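Local coordinates for intracellular protein transport protein USO1 (Saccharomyces cerevisiae S288c, PDB 6LSU) that is required for protein transport from the endoplasmic reticulum to the Golgi complex, its globular head, captured here, being joined in the whole protein to a coiled-coil tail, at residues I379-D385 / P398-V404; L408-M412 / C427-L431. Numbering follows the deposited sequence.

Contact 1: residues I379-D385 / P398-V404; sequences IDVPYFD and PIKLIPV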
# COMPACT_ATOMS: atom_id res chain seq x y z
N ILE A 379 -15.92 13.26 -13.58
CA ILE A 379 -14.54 13.36 -14.11
C ILE A 379 -14.43 12.58 -15.43
O ILE A 379 -14.86 11.39 -15.53
CB ILE A 379 -13.55 12.90 -13.07
CG1 ILE A 379 -13.76 13.68 -11.78
CG2 ILE A 379 -12.16 13.01 -13.65
CD1 ILE A 379 -12.87 13.25 -10.64
N ASP A 380 -13.84 13.25 -16.42
CA ASP A 380 -13.57 12.77 -17.79
C ASP A 380 -12.06 12.84 -18.03
O ASP A 380 -11.38 13.74 -17.49
CB ASP A 380 -14.33 13.59 -18.83
CG ASP A 380 -15.84 13.44 -18.78
OD1 ASP A 380 -16.33 12.27 -18.60
OD2 ASP A 380 -16.55 14.49 -18.94
N VAL A 381 -11.50 11.94 -18.81
CA VAL A 381 -10.04 12.02 -19.07
C VAL A 381 -9.84 12.15 -20.58
O VAL A 381 -10.56 11.56 -21.38
CB VAL A 381 -9.26 10.91 -18.36
CG1 VAL A 381 -10.10 9.67 -18.16
CG2 VAL A 381 -7.94 10.57 -19.01
N PRO A 382 -8.97 13.08 -20.99
CA PRO A 382 -8.69 13.34 -22.41
C PRO A 382 -8.05 12.09 -23.03
O PRO A 382 -7.18 11.49 -22.38
CB PRO A 382 -7.70 14.51 -22.33
CG PRO A 382 -7.00 14.25 -20.99
CD PRO A 382 -8.18 13.93 -20.10
N TYR A 383 -8.49 11.70 -24.22
CA TYR A 383 -7.86 10.65 -25.05
C TYR A 383 -7.55 11.23 -26.43
O TYR A 383 -8.14 12.27 -26.82
CB TYR A 383 -8.73 9.39 -25.03
CG TYR A 383 -8.38 8.55 -23.83
CD1 TYR A 383 -8.97 8.79 -22.60
CD2 TYR A 383 -7.36 7.62 -23.89
CE1 TYR A 383 -8.62 8.04 -21.48
CE2 TYR A 383 -7.00 6.87 -22.78
CZ TYR A 383 -7.64 7.08 -21.57
OH TYR A 383 -7.31 6.36 -20.44
N PHE A 384 -6.58 10.63 -27.13
CA PHE A 384 -6.13 11.03 -28.52
C PHE A 384 -6.64 10.00 -29.61
O PHE A 384 -6.55 8.74 -29.45
CB PHE A 384 -4.63 11.39 -28.51
CG PHE A 384 -4.12 11.79 -29.87
CD1 PHE A 384 -4.49 13.03 -30.37
CD2 PHE A 384 -3.36 10.94 -30.66
CE1 PHE A 384 -4.08 13.43 -31.62
CE2 PHE A 384 -2.95 11.34 -31.92
CZ PHE A 384 -3.31 12.59 -32.40
N ASP A 385 -7.26 10.55 -30.67
CA ASP A 385 -7.51 9.97 -32.02
C ASP A 385 -8.34 8.68 -31.99
O ASP A 385 -8.34 7.90 -31.05
CB ASP A 385 -6.22 9.85 -32.85
CG ASP A 385 -5.42 8.54 -32.78
OD1 ASP A 385 -5.87 7.59 -32.12
OD2 ASP A 385 -4.34 8.49 -33.40
N PRO A 398 -9.80 15.31 -32.65
CA PRO A 398 -9.22 13.99 -32.40
C PRO A 398 -9.14 13.65 -30.90
O PRO A 398 -9.01 12.49 -30.55
CB PRO A 398 -7.80 14.13 -32.96
CG PRO A 398 -7.47 15.59 -32.69
CD PRO A 398 -8.77 16.31 -33.00
N ILE A 399 -9.20 14.68 -30.05
CA ILE A 399 -9.31 14.57 -28.57
C ILE A 399 -10.75 14.15 -28.25
O ILE A 399 -11.69 14.83 -28.73
CB ILE A 399 -8.95 15.90 -27.87
CG1 ILE A 399 -7.79 16.64 -28.54
CG2 ILE A 399 -8.68 15.64 -26.39
CD1 ILE A 399 -8.21 17.77 -29.49
N LYS A 400 -10.91 13.09 -27.46
CA LYS A 400 -12.21 12.59 -26.97
C LYS A 400 -12.12 12.51 -25.43
O LYS A 400 -11.04 12.22 -24.93
CB LYS A 400 -12.54 11.26 -27.66
CG LYS A 400 -13.86 10.62 -27.24
CD LYS A 400 -15.06 11.58 -27.20
CE LYS A 400 -16.40 10.88 -27.08
NZ LYS A 400 -17.45 11.77 -26.54
N LEU A 401 -13.17 12.91 -24.71
CA LEU A 401 -13.18 12.81 -23.24
C LEU A 401 -13.93 11.55 -22.85
O LEU A 401 -15.08 11.40 -23.27
CB LEU A 401 -13.87 14.05 -22.68
CG LEU A 401 -13.11 15.35 -22.89
CD1 LEU A 401 -14.04 16.52 -22.71
CD2 LEU A 401 -11.93 15.45 -21.94
N ILE A 402 -13.29 10.65 -22.11
CA ILE A 402 -13.96 9.41 -21.61
C ILE A 402 -14.18 9.56 -20.12
O ILE A 402 -13.30 10.04 -19.40
CB ILE A 402 -13.16 8.15 -21.97
CG1 ILE A 402 -12.98 8.03 -23.49
CG2 ILE A 402 -13.83 6.93 -21.39
CD1 ILE A 402 -11.73 8.67 -24.02
N PRO A 403 -15.36 9.17 -19.62
CA PRO A 403 -15.62 9.12 -18.19
C PRO A 403 -14.68 8.14 -17.49
O PRO A 403 -14.48 7.05 -17.97
CB PRO A 403 -17.06 8.66 -18.06
CG PRO A 403 -17.64 8.89 -19.40
CD PRO A 403 -16.52 8.75 -20.40
N VAL A 404 -14.11 8.60 -16.37
CA VAL A 404 -13.18 7.80 -15.50
C VAL A 404 -13.86 6.48 -15.14
O VAL A 404 -13.28 5.42 -15.28
CB VAL A 404 -12.72 8.68 -14.34
CG1 VAL A 404 -12.75 8.01 -12.97
CG2 VAL A 404 -11.35 9.22 -14.64
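Pro398, just ahead of strand 399-403, accepts a hydrogen bond on its O from Asp385 N at 2.6 Å, and its CB lies 4.0 Å from Phe384 CE1. Ile399 forms a non-hydrogen-bonded pair with Phe384, where Ile399 CA comes within 3.1 Å of Tyr383 O in a CA-H...O contact; its CG2 reaches Pro382 CB at 4.3 Å. Lys400 and Tyr383 make a hydrogen-bonded pair through two bonds, Tyr383 N to Lys400 O at 2.7 Å and Lys400 N to Tyr383 O at 3.0 Å. Pro382 has no amide hydrogen, but it stands opposite Leu401 in a non-hydrogen-bonded pair, so the pattern loses nothing. Ile402 and Val381 form the next hydrogen-bonded pair, again with two hydrogen bonds (Val381 N to Ile402 O 2.7 Å, Ile402 N to Val381 O 3.0 Å). Pro403, facing Asp380, is likewise at a non-hydrogen-bonded position and is also the N-cap of helix 404-414. Val404 N then donates a hydrogen bond to Ile379 O at 3.0 Å with an almost straight N-H...O angle of 177°, while Val404 CG2 packs 3.8 Å from Val381 CG1. Val381, Tyr383 and Ile402 share one face and touch Ile407 of that helix; exposed Pro382, Leu401 and Ile399 lie on the other. Strand directions 146° apart and alternating pair types define a two-stranded antiparallel beta hairpin, at the surface between helices 370-376 and 404-414 of the seventh armadillo repeat.

Contact 2: residues L408-M412 / C427-L431; sequences LINWM and CSRLL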
# COMPACT_ATOMS: atom_id res chain seq x y z
N LEU A 408 -12.24 2.61 -15.76
CA LEU A 408 -12.01 1.65 -14.67
C LEU A 408 -12.58 0.29 -15.09
O LEU A 408 -11.89 -0.69 -15.00
CB LEU A 408 -12.66 2.17 -13.38
CG LEU A 408 -11.94 3.34 -12.75
CD1 LEU A 408 -12.66 3.78 -11.49
CD2 LEU A 408 -10.50 3.02 -12.37
N ILE A 409 -13.81 0.29 -15.55
CA ILE A 409 -14.56 -0.94 -15.90
C ILE A 409 -13.86 -1.60 -17.07
O ILE A 409 -13.65 -2.79 -17.05
CB ILE A 409 -16.02 -0.61 -16.20
CG1 ILE A 409 -16.71 -0.16 -14.90
CG2 ILE A 409 -16.69 -1.83 -16.81
CD1 ILE A 409 -18.13 0.35 -15.08
N ASN A 410 -13.39 -0.78 -17.99
CA ASN A 410 -12.70 -1.30 -19.17
C ASN A 410 -11.40 -1.95 -18.71
O ASN A 410 -11.07 -3.04 -19.18
CB ASN A 410 -12.51 -0.16 -20.15
CG ASN A 410 -11.69 -0.66 -21.30
OD1 ASN A 410 -10.47 -0.60 -21.25
ND2 ASN A 410 -12.40 -1.27 -22.22
N TRP A 411 -10.64 -1.28 -17.86
CA TRP A 411 -9.29 -1.76 -17.47
C TRP A 411 -9.47 -3.01 -16.65
O TRP A 411 -8.79 -4.03 -16.97
CB TRP A 411 -8.52 -0.71 -16.68
CG TRP A 411 -7.83 0.26 -17.58
CD1 TRP A 411 -8.12 0.54 -18.87
CD2 TRP A 411 -6.74 1.12 -17.22
NE1 TRP A 411 -7.29 1.51 -19.35
CE2 TRP A 411 -6.41 1.85 -18.37
CE3 TRP A 411 -6.00 1.30 -16.06
CZ2 TRP A 411 -5.40 2.80 -18.36
CZ3 TRP A 411 -4.98 2.21 -16.07
CH2 TRP A 411 -4.69 2.95 -17.20
N MET A 412 -10.40 -2.94 -15.69
CA MET A 412 -10.75 -4.08 -14.82
C MET A 412 -11.00 -5.33 -15.68
O MET A 412 -10.47 -6.42 -15.29
CB MET A 412 -11.98 -3.77 -13.95
CG MET A 412 -12.08 -4.76 -12.84
SD MET A 412 -13.50 -4.50 -11.81
CE MET A 412 -14.73 -4.32 -13.07
N CYS A 427 -8.30 -1.09 -9.78
CA CYS A 427 -9.50 -0.57 -10.49
C CYS A 427 -10.77 -1.04 -9.75
O CYS A 427 -11.68 -0.25 -9.48
CB CYS A 427 -9.50 -1.02 -11.94
SG CYS A 427 -8.36 -0.03 -12.95
N SER A 428 -10.81 -2.30 -9.39
CA SER A 428 -11.96 -2.92 -8.70
C SER A 428 -12.16 -2.23 -7.34
O SER A 428 -13.25 -1.90 -7.02
CB SER A 428 -11.75 -4.41 -8.55
OG SER A 428 -12.60 -4.98 -7.57
N ARG A 429 -11.11 -2.01 -6.60
CA ARG A 429 -11.16 -1.37 -5.27
C ARG A 429 -11.60 0.11 -5.38
O ARG A 429 -12.36 0.55 -4.51
CB ARG A 429 -9.81 -1.51 -4.59
CG ARG A 429 -9.43 -2.96 -4.34
CD ARG A 429 -9.83 -3.48 -2.97
NE ARG A 429 -9.02 -2.69 -2.06
CZ ARG A 429 -7.84 -3.06 -1.56
NH1 ARG A 429 -7.34 -4.26 -1.82
NH2 ARG A 429 -7.19 -2.21 -0.77
N LEU A 430 -11.20 0.82 -6.44
CA LEU A 430 -11.56 2.24 -6.63
C LEU A 430 -13.05 2.33 -6.95
O LEU A 430 -13.73 3.13 -6.28
CB LEU A 430 -10.71 2.88 -7.75
CG LEU A 430 -11.07 4.30 -8.11
CD1 LEU A 430 -11.23 5.20 -6.90
CD2 LEU A 430 -10.03 4.88 -9.05
N LEU A 431 -13.52 1.47 -7.86
CA LEU A 431 -14.96 1.34 -8.19
C LEU A 431 -15.73 1.07 -6.91
O LEU A 431 -16.90 1.59 -6.78
CB LEU A 431 -15.16 0.20 -9.20
CG LEU A 431 -14.99 0.61 -10.66
CD1 LEU A 431 -14.85 -0.62 -11.53
CD2 LEU A 431 -16.16 1.45 -11.14
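Leu408 sits at the centre of this helix-helix interface: its CD2 lies 3.8 Å from Cys427 SG, its CD1 3.8 Å from Leu430 CD2 and its CB 3.9 Å from Leu431 CG. The CA atoms of Leu408 and Cys427, 5.4 Å apart, are the nearest CA pair across the two segments, a close approach that the small cysteine side chain allows. Ile409 points its CA-to-CB bond away, yet CG1 still reaches Leu431 CD1 at 3.9 Å. The two segments run at 147° to each other with axes 9.3 Å apart, as expected of consecutive antiparallel helices in an armadillo repeat, here the seventh of the Uso1 head. No hydrogen bond joins them, and 394 Å² is buried between them. Leu359 of helix 354-366 and Phe376 of helix 370-376 continue the apolar core, each touching both Leu408 and Leu430. Trp411 brings CB to 3.8 Å from Cys427 SG, and that sulfur makes an oblique sulfur-aromatic contact, 5.4 Å from the centroid of the six-membered ring; the indole itself leads away and meets Phe346 edge-to-face. Met412 reaches along the partner helix, with CB 4.2 Å from Cys427 CB, SD 3.7 Å from Ser428 CB and CE 4.0 Å from Leu431 CD1.

How the contacts relate
From the N terminus, the chain leaves helix 370-376, runs out along strand 380-384 and returns along strand 399-403; contact 1 thereby closes a loop of 12 residues without helix or strand. Helix 404-414 follows directly, and after a short connection helix 421-435 comes back against it, so contact 2 closes a second loop. The two loops lie in series, neither enclosing nor crossing the other, and helix 404-414 is their common element: its first residue, Val404, belongs to contact 1, while 408-412 belongs to contact 2. The centres are about 17 Å apart, and the sequence runs from an exposed surface hairpin to the buried helical core of one armadillo repeat.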